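Local coordinates for protein transcriptional regulator, putative (Pseudomonas syringae pv. tomato, PDB 2R5F) that probably acts as a sugar-responsive transcriptional regulator of the SorC family, the crystallised part being its putative sugar-binding domain, at residues Ala47-Tyr50 / Leu51-Ser54; Trp66-Thr69 / Ile70-Met73; Thr105-Thr108 / Gln109-Ala112. All coordinates share one frame; numbering follows the deposited sequence.

In the fold
Three helices of one alpha/beta domain carry these contacts. Interaction 2 lies at the start of helix 68-75, where a sulfate ion is bound, about 8 Å from the centre of the chain. Interaction 1, at the C-terminal end of helix 36-54, has its centre about 15 Å away, yet the two touch: M73 CG packs against A47 CB at 3.6 Å. From its other neighbour, helix 101-115, interaction 3 reaches interaction 2 through L107 CD1, 3.9 Å from R71 CG, with centres about 11 Å apart. Interactions 1 and 3 do not touch; their nearest atoms are about 5 Å apart. Only 66-69 among the segments meets the sulfate.

Interaction 1 (Ala47-Tyr50 / Leu51-Ser54); sequences AAHY and LETS
With CG of Y50 turned anti to its backbone N (chi1 178°) and OG of S54 set beside its own N, the tyrosine ring and the serine methylene come together one helical turn apart. S54 CB sits over the middle of one ring face, 3.8 Å from the Y50 centroid and 11° off the ring normal, a CH-pi contact. S54 OG lies over the same face but nearer the rim, 3.7 Å from Y50 CE1. The ring's CD2 also meets L51 CD1 at 4.3 Å, a looser apolar touch. Beyond the segments, Y50 OH is hydrogen-bonded to NE of R226, and the ring packs on I26 and L228, so this face of helix 36-54 lies against the central sheet.

On the exposed side, in the conformer described, one of two modelled for H49, E52 OE1 stands over one imidazole face, offset toward the rim and 4.2 Å from H49 ND1; this might slightly favour protonation there. The backbone bonds change along the segment: L51 N to A47 O is regular at 3.0 Å, whereas T53 N to H49 O and S54 N to Y50 O are weak. T53 N also reaches Y50 O, at 3.2 Å, from above the carbonyl plane and not on a lone pair. The firmer chemistry is on the buried flank: the Y50 ring is held by S54 CB over its face and by R226 at its hydroxyl.

Interaction 2 (Trp66-Thr69 / Ile70-Met73); sequences WSST and IRAM. With SO4 (sulfate ion), chain B.
The N-terminal turn of helix 68-75 forms an anion site, with S67 at the N-cap and a sulfate ion, probably from the crystallisation liquor, bound in front of it. S67 OG has two roles: it accepts from I70 N at 3.3 Å, the capping bond, and donates to sulfate O3 at 2.6 Å. Its torsion, with OG anti to the backbone N (chi1 169°), puts the oxygen between these partners. S68 N gives a fairly straight bond to sulfate O4 at 3.0 Å (161°). T69 grips O2 with its hydroxyl, OG1 to O2 being 2.8 Å, while its backbone N adds a weak bond to the same oxygen. K236 NZ also binds the ion.

Away from the sulfate, R71 folds back along the turn: S68 CA lies 3.4 Å above the guanidinium plane of R71, offset toward its rim, and NH2 is close to S68 CB. I70 CG1 packs alongside the S67 side chain, 3.7 Å from S67 CB. Backbone amides, serine and threonine hydroxyls and a lysine together hold one anion at a helix start. Such a site is typical of phosphate binding at helix N-termini, consistent with a phosphorylated sugar as ligand, as in relatives of the SorC family.

Interaction 3 (Thr105-Thr108 / Gln109-Ala112); sequences TLLT and QRLA
R110 reaches back over the preceding turn of helix 101-115 to L106 and L107. Its CB starts 3.3 Å from L106 O and close to L107 O as well. CG, placed beside the backbone N by a chi1 of -84°, lies nearest to L106 O, at 3.2 Å. CD moves away from that carbonyl and meets the branch point of the leucine, 4.1 Å from L106 CG, the two side chains passing at a slant. The chain then bends at chi3 (69°), which swings the guanidinium over to the other leucine: NH1 ends 3.8 Å from L107 CD1, and the methyl approaches the group obliquely. The R110 side chain also touches V74 of helix 68-75.

The L107 side chain packs on R71 and V74 of helix 68-75. L111, one turn on, packs on V74 and on V89 of strand 88-94. The T108 side chain touches V89 and Q91 of the same strand, and its OG1 is hydrogen-bonded to A104 O, so a buried hydroxyl is satisfied by the helix's own backbone.

Four regular backbone bonds hold the turn, from Q109 N to T105 O (3.1 Å) through R110 N to L106 O (2.8 Å) to L111 N and A112 N. R110 meets L106 through a methylene against a methine, and L107 through NH1 beside a methyl, without a side-chain hydrogen bond across the segments: its aliphatic carbons lie along the L106 carbonyl and side chain while the guanidinium ends beside L107.

Interaction 1 (Ala47-Tyr50 / Leu51-Ser54)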
loop_
_atom_site.group_PDB
_atom_site.type_symbol
_atom_site.label_atom_id
_atom_site.label_comp_id
_atom_site.label_asym_id
_atom_site.label_seq_id
_atom_site.Cartn_x
_atom_site.Cartn_y
_atom_site.Cartn_z
ATOM N N ALA A 47 -0.068 -10.957 0.766
ATOM C CA ALA A 47 -0.515 -9.829 1.615
ATOM C C ALA A 47 -1.632 -10.225 2.578
ATOM O O ALA A 47 -1.587 -9.890 3.776
ATOM C CB ALA A 47 -0.984 -8.659 0.737
ATOM N N ALA A 48 -2.625 -10.955 2.055
ATOM C CA ALA A 48 -3.709 -11.464 2.878
ATOM C C ALA A 48 -3.171 -12.290 4.036
ATOM O O ALA A 48 -3.593 -12.108 5.189
ATOM C CB ALA A 48 -4.702 -12.285 2.030
ATOM N N HIS A 49 -2.245 -13.198 3.720
ATOM C CA HIS A 49 -1.647 -14.115 4.697
ATOM C C HIS A 49 -0.836 -13.343 5.738
ATOM O O HIS A 49 -0.938 -13.617 6.927
ATOM C CB HIS A 49 -0.752 -15.163 3.998
ATOM C CG HIS A 49 -1.505 -16.239 3.269
ATOM N ND1 HIS A 49 -2.593 -15.981 2.460
ATOM C CD2 HIS A 49 -1.298 -17.577 3.201
ATOM C CE1 HIS A 49 -3.035 -17.115 1.942
ATOM N NE2 HIS A 49 -2.264 -18.100 2.373
ATOM N N TYR A 50 -0.023 -12.394 5.270
ATOM C CA TYR A 50 0.758 -11.481 6.125
ATOM C C TYR A 50 -0.109 -10.807 7.198
ATOM O O TYR A 50 0.253 -10.748 8.382
ATOM C CB TYR A 50 1.434 -10.399 5.269
ATOM C CG TYR A 50 2.221 -9.386 6.080
ATOM C CD1 TYR A 50 3.545 -9.636 6.455
ATOM C CD2 TYR A 50 1.641 -8.196 6.492
ATOM C CE1 TYR A 50 4.260 -8.725 7.222
ATOM C CE2 TYR A 50 2.361 -7.265 7.258
ATOM C CZ TYR A 50 3.664 -7.540 7.617
ATOM O OH TYR A 50 4.373 -6.625 8.379
ATOM N N LEU A 51 -1.254 -10.300 6.759
ATOM C CA LEU A 51 -2.179 -9.573 7.598
ATOM C C LEU A 51 -2.878 -10.546 8.542
ATOM O O LEU A 51 -3.229 -10.175 9.655
ATOM C CB LEU A 51 -3.201 -8.862 6.715
ATOM C CG LEU A 51 -3.377 -7.377 6.977
ATOM C CD1 LEU A 51 -2.313 -6.621 6.261
ATOM C CD2 LEU A 51 -4.779 -6.895 6.565
ATOM N N GLU A 52 -3.072 -11.789 8.097
ATOM C CA GLU A 52 -3.570 -12.873 8.958
ATOM C C GLU A 52 -2.609 -13.287 10.065
ATOM O O GLU A 52 -3.035 -13.791 11.083
ATOM C CB GLU A 52 -3.851 -14.128 8.138
ATOM C CG GLU A 52 -5.218 -14.204 7.514
ATOM C CD GLU A 52 -5.197 -14.971 6.199
ATOM O OE1 GLU A 52 -4.598 -16.080 6.145
ATOM O OE2 GLU A 52 -5.780 -14.452 5.218
ATOM N N THR A 53 -1.311 -13.121 9.862
ATOM C CA THR A 53 -0.362 -13.580 10.857
ATOM C C THR A 53 0.407 -12.457 11.560
ATOM O O THR A 53 1.008 -12.673 12.608
ATOM C CB THR A 53 0.602 -14.647 10.274
ATOM O OG1 THR A 53 1.567 -14.038 9.412
ATOM C CG2 THR A 53 -0.174 -15.723 9.494
ATOM N N SER A 54 0.375 -11.258 10.980
ATOM C CA SER A 54 1.185 -10.134 11.456
ATOM C C SER A 54 0.351 -8.953 11.886
ATOM O O SER A 54 0.899 -7.939 12.281
ATOM C CB SER A 54 2.197 -9.682 10.389
ATOM O OG SER A 54 3.011 -10.776 9.979
#

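Interaction 2 (Trp66-Thr69 / Ile70-Met73)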
loop_
_atom_site.group_PDB
_atom_site.type_symbol
_atom_site.label_atom_id
_atom_site.label_comp_id
_atom_site.label_asym_id
_atom_site.label_seq_id
_atom_site.Cartn_x
_atom_site.Cartn_y
_atom_site.Cartn_z
ATOM N N TRP A 66 -7.314 3.145 -3.880
ATOM C CA TRP A 66 -7.328 3.082 -5.357
ATOM C C TRP A 66 -6.466 1.958 -5.974
ATOM O O TRP A 66 -6.493 1.736 -7.188
ATOM C CB TRP A 66 -6.957 4.436 -5.965
ATOM C CG TRP A 66 -7.986 5.520 -5.710
ATOM C CD1 TRP A 66 -8.267 6.098 -4.514
ATOM C CD2 TRP A 66 -8.858 6.149 -6.672
ATOM N NE1 TRP A 66 -9.250 7.038 -4.653
ATOM C CE2 TRP A 66 -9.629 7.102 -5.969
ATOM C CE3 TRP A 66 -9.063 5.996 -8.051
ATOM C CZ2 TRP A 66 -10.593 7.908 -6.595
ATOM C CZ3 TRP A 66 -10.022 6.812 -8.686
ATOM C CH2 TRP A 66 -10.777 7.750 -7.952
ATOM N N SER A 67 -5.710 1.258 -5.138
ATOM C CA SER A 67 -4.794 0.225 -5.600
ATOM C C SER A 67 -5.461 -1.122 -5.938
ATOM O O SER A 67 -6.201 -1.674 -5.135
ATOM C CB SER A 67 -3.680 0.044 -4.566
ATOM O OG SER A 67 -2.920 -1.113 -4.865
ATOM N N SER A 68 -5.196 -1.645 -7.139
ATOM C CA SER A 68 -5.744 -2.960 -7.542
ATOM C C SER A 68 -5.026 -4.127 -6.914
ATOM O O SER A 68 -5.584 -5.208 -6.795
ATOM C CB SER A 68 -5.764 -3.137 -9.068
ATOM O OG SER A 68 -4.842 -2.258 -9.661
ATOM N N THR A 69 -3.782 -3.908 -6.516
ATOM C CA THR A 69 -3.027 -4.900 -5.751
ATOM C C THR A 69 -3.629 -5.064 -4.339
ATOM O O THR A 69 -3.703 -6.166 -3.815
ATOM C CB THR A 69 -1.506 -4.540 -5.684
ATOM O OG1 THR A 69 -1.056 -4.177 -6.997
ATOM C CG2 THR A 69 -0.711 -5.727 -5.213
ATOM N N ILE A 70 -4.046 -3.961 -3.739
ATOM C CA ILE A 70 -4.764 -3.996 -2.457
ATOM C C ILE A 70 -6.151 -4.617 -2.657
ATOM O O ILE A 70 -6.599 -5.414 -1.827
ATOM C CB ILE A 70 -4.858 -2.605 -1.813
ATOM C CG1 ILE A 70 -3.439 -2.087 -1.492
ATOM C CG2 ILE A 70 -5.769 -2.644 -0.529
ATOM C CD1 ILE A 70 -3.385 -0.676 -0.837
ATOM N N ARG A 71 -6.809 -4.287 -3.781
ATOM C CA ARG A 71 -8.042 -4.997 -4.159
ATOM C C ARG A 71 -7.812 -6.508 -4.240
ATOM O O ARG A 71 -8.626 -7.275 -3.731
ATOM C CB ARG A 71 -8.593 -4.479 -5.481
ATOM C CG ARG A 71 -10.113 -4.628 -5.656
ATOM C CD ARG A 71 -10.581 -3.921 -6.946
ATOM N NE ARG A 71 -10.065 -2.542 -7.012
ATOM C CZ ARG A 71 -9.301 -2.052 -7.991
ATOM N NH1 ARG A 71 -8.873 -0.795 -7.924
ATOM N NH2 ARG A 71 -8.977 -2.804 -9.050
ATOM N N ALA A 72 -6.711 -6.941 -4.868
ATOM C CA ALA A 72 -6.354 -8.361 -4.873
ATOM C C ALA A 72 -6.174 -8.924 -3.439
ATOM O O ALA A 72 -6.634 -10.020 -3.135
ATOM C CB ALA A 72 -5.104 -8.602 -5.711
HETATM N N MSE A 73 -5.517 -8.174 -2.561
HETATM C CA MSE A 73 -5.362 -8.631 -1.172
HETATM C C MSE A 73 -6.719 -8.866 -0.540
HETATM O O MSE A 73 -6.969 -9.943 -0.024
HETATM C CB MSE A 73 -4.567 -7.645 -0.336
HETATM C CG MSE A 73 -4.473 -8.004 1.145
HETATM SE SE MSE A 73 -3.759 -6.490 2.136
HETATM C CE MSE A 73 -5.400 -5.463 2.387
HETATM S S SO4 B . -1.735 -0.685 -8.329
HETATM O O1 SO4 B . -0.774 0.003 -9.180
HETATM O O2 SO4 B . -1.902 -2.077 -8.709
HETATM O O3 SO4 B . -1.348 -0.644 -6.943
HETATM O O4 SO4 B . -3.057 -0.090 -8.532
#

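Interaction 3 (Thr105-Thr108 / Gln109-Ala112)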
loop_
_atom_site.group_PDB
_atom_site.type_symbol
_atom_site.label_atom_id
_atom_site.label_comp_id
_atom_site.label_asym_id
_atom_site.label_seq_id
_atom_site.Cartn_x
_atom_site.Cartn_y
_atom_site.Cartn_z
ATOM N N THR A 105 -13.969 3.653 -2.119
ATOM C CA THR A 105 -14.710 3.745 -0.857
ATOM C C THR A 105 -15.225 2.369 -0.382
ATOM O O THR A 105 -15.000 1.972 0.770
ATOM C CB THR A 105 -15.862 4.792 -0.980
ATOM O OG1 THR A 105 -15.279 6.093 -1.120
ATOM C CG2 THR A 105 -16.733 4.805 0.236
ATOM N N LEU A 106 -15.892 1.650 -1.282
ATOM C CA LEU A 106 -16.380 0.311 -1.027
ATOM C C LEU A 106 -15.282 -0.672 -0.599
ATOM O O LEU A 106 -15.523 -1.562 0.212
ATOM C CB LEU A 106 -17.032 -0.212 -2.292
ATOM C CG LEU A 106 -17.446 -1.680 -2.301
ATOM C CD1 LEU A 106 -18.574 -1.866 -1.310
ATOM C CD2 LEU A 106 -17.864 -2.092 -3.690
ATOM N N LEU A 107 -14.085 -0.515 -1.158
ATOM C CA LEU A 107 -12.959 -1.393 -0.817
ATOM C C LEU A 107 -12.493 -1.222 0.616
ATOM O O LEU A 107 -12.215 -2.201 1.309
ATOM C CB LEU A 107 -11.794 -1.165 -1.775
ATOM C CG LEU A 107 -10.624 -2.120 -1.548
ATOM C CD1 LEU A 107 -11.077 -3.499 -2.000
ATOM C CD2 LEU A 107 -9.442 -1.680 -2.394
ATOM N N THR A 108 -12.407 0.030 1.049
ATOM C CA THR A 108 -12.014 0.396 2.401
ATOM C C THR A 108 -13.019 -0.173 3.389
ATOM O O THR A 108 -12.635 -0.704 4.431
ATOM C CB THR A 108 -12.005 1.932 2.562
ATOM O OG1 THR A 108 -11.265 2.521 1.493
ATOM C CG2 THR A 108 -11.349 2.345 3.856
ATOM N N GLN A 109 -14.303 -0.017 3.042
ATOM C CA GLN A 109 -15.426 -0.515 3.833
ATOM C C GLN A 109 -15.411 -2.040 3.933
ATOM O O GLN A 109 -15.506 -2.589 5.032
ATOM C CB GLN A 109 -16.765 -0.005 3.275
ATOM C CG GLN A 109 -18.005 -0.437 4.130
ATOM C CD GLN A 109 -17.867 -0.106 5.614
ATOM O OE1 GLN A 109 -17.546 -0.971 6.448
ATOM N NE2 GLN A 109 -18.091 1.154 5.950
ATOM N N ARG A 110 -15.248 -2.703 2.787
ATOM C CA ARG A 110 -15.130 -4.155 2.721
ATOM C C ARG A 110 -14.071 -4.669 3.677
ATOM O O ARG A 110 -14.331 -5.595 4.392
ATOM C CB ARG A 110 -14.800 -4.620 1.319
ATOM C CG ARG A 110 -15.984 -4.769 0.434
ATOM C CD ARG A 110 -15.560 -5.063 -0.977
ATOM N NE ARG A 110 -14.977 -6.396 -1.110
ATOM C CZ ARG A 110 -14.166 -6.763 -2.104
ATOM N NH1 ARG A 110 -13.828 -5.900 -3.058
ATOM N NH2 ARG A 110 -13.687 -8.000 -2.154
ATOM N N LEU A 111 -12.895 -4.039 3.711
ATOM C CA LEU A 111 -11.794 -4.419 4.602
ATOM C C LEU A 111 -12.112 -4.238 6.086
ATOM O O LEU A 111 -11.754 -5.076 6.912
ATOM C CB LEU A 111 -10.491 -3.692 4.220
ATOM C CG LEU A 111 -9.286 -4.094 5.099
ATOM C CD1 LEU A 111 -9.005 -5.584 4.946
ATOM C CD2 LEU A 111 -8.016 -3.242 4.881
ATOM N N ALA A 112 -12.799 -3.151 6.425
ATOM C CA ALA A 112 -13.286 -2.940 7.783
ATOM C C ALA A 112 -14.306 -4.018 8.195
ATOM O O ALA A 112 -14.328 -4.488 9.349
ATOM C CB ALA A 112 -13.866 -1.571 7.892
#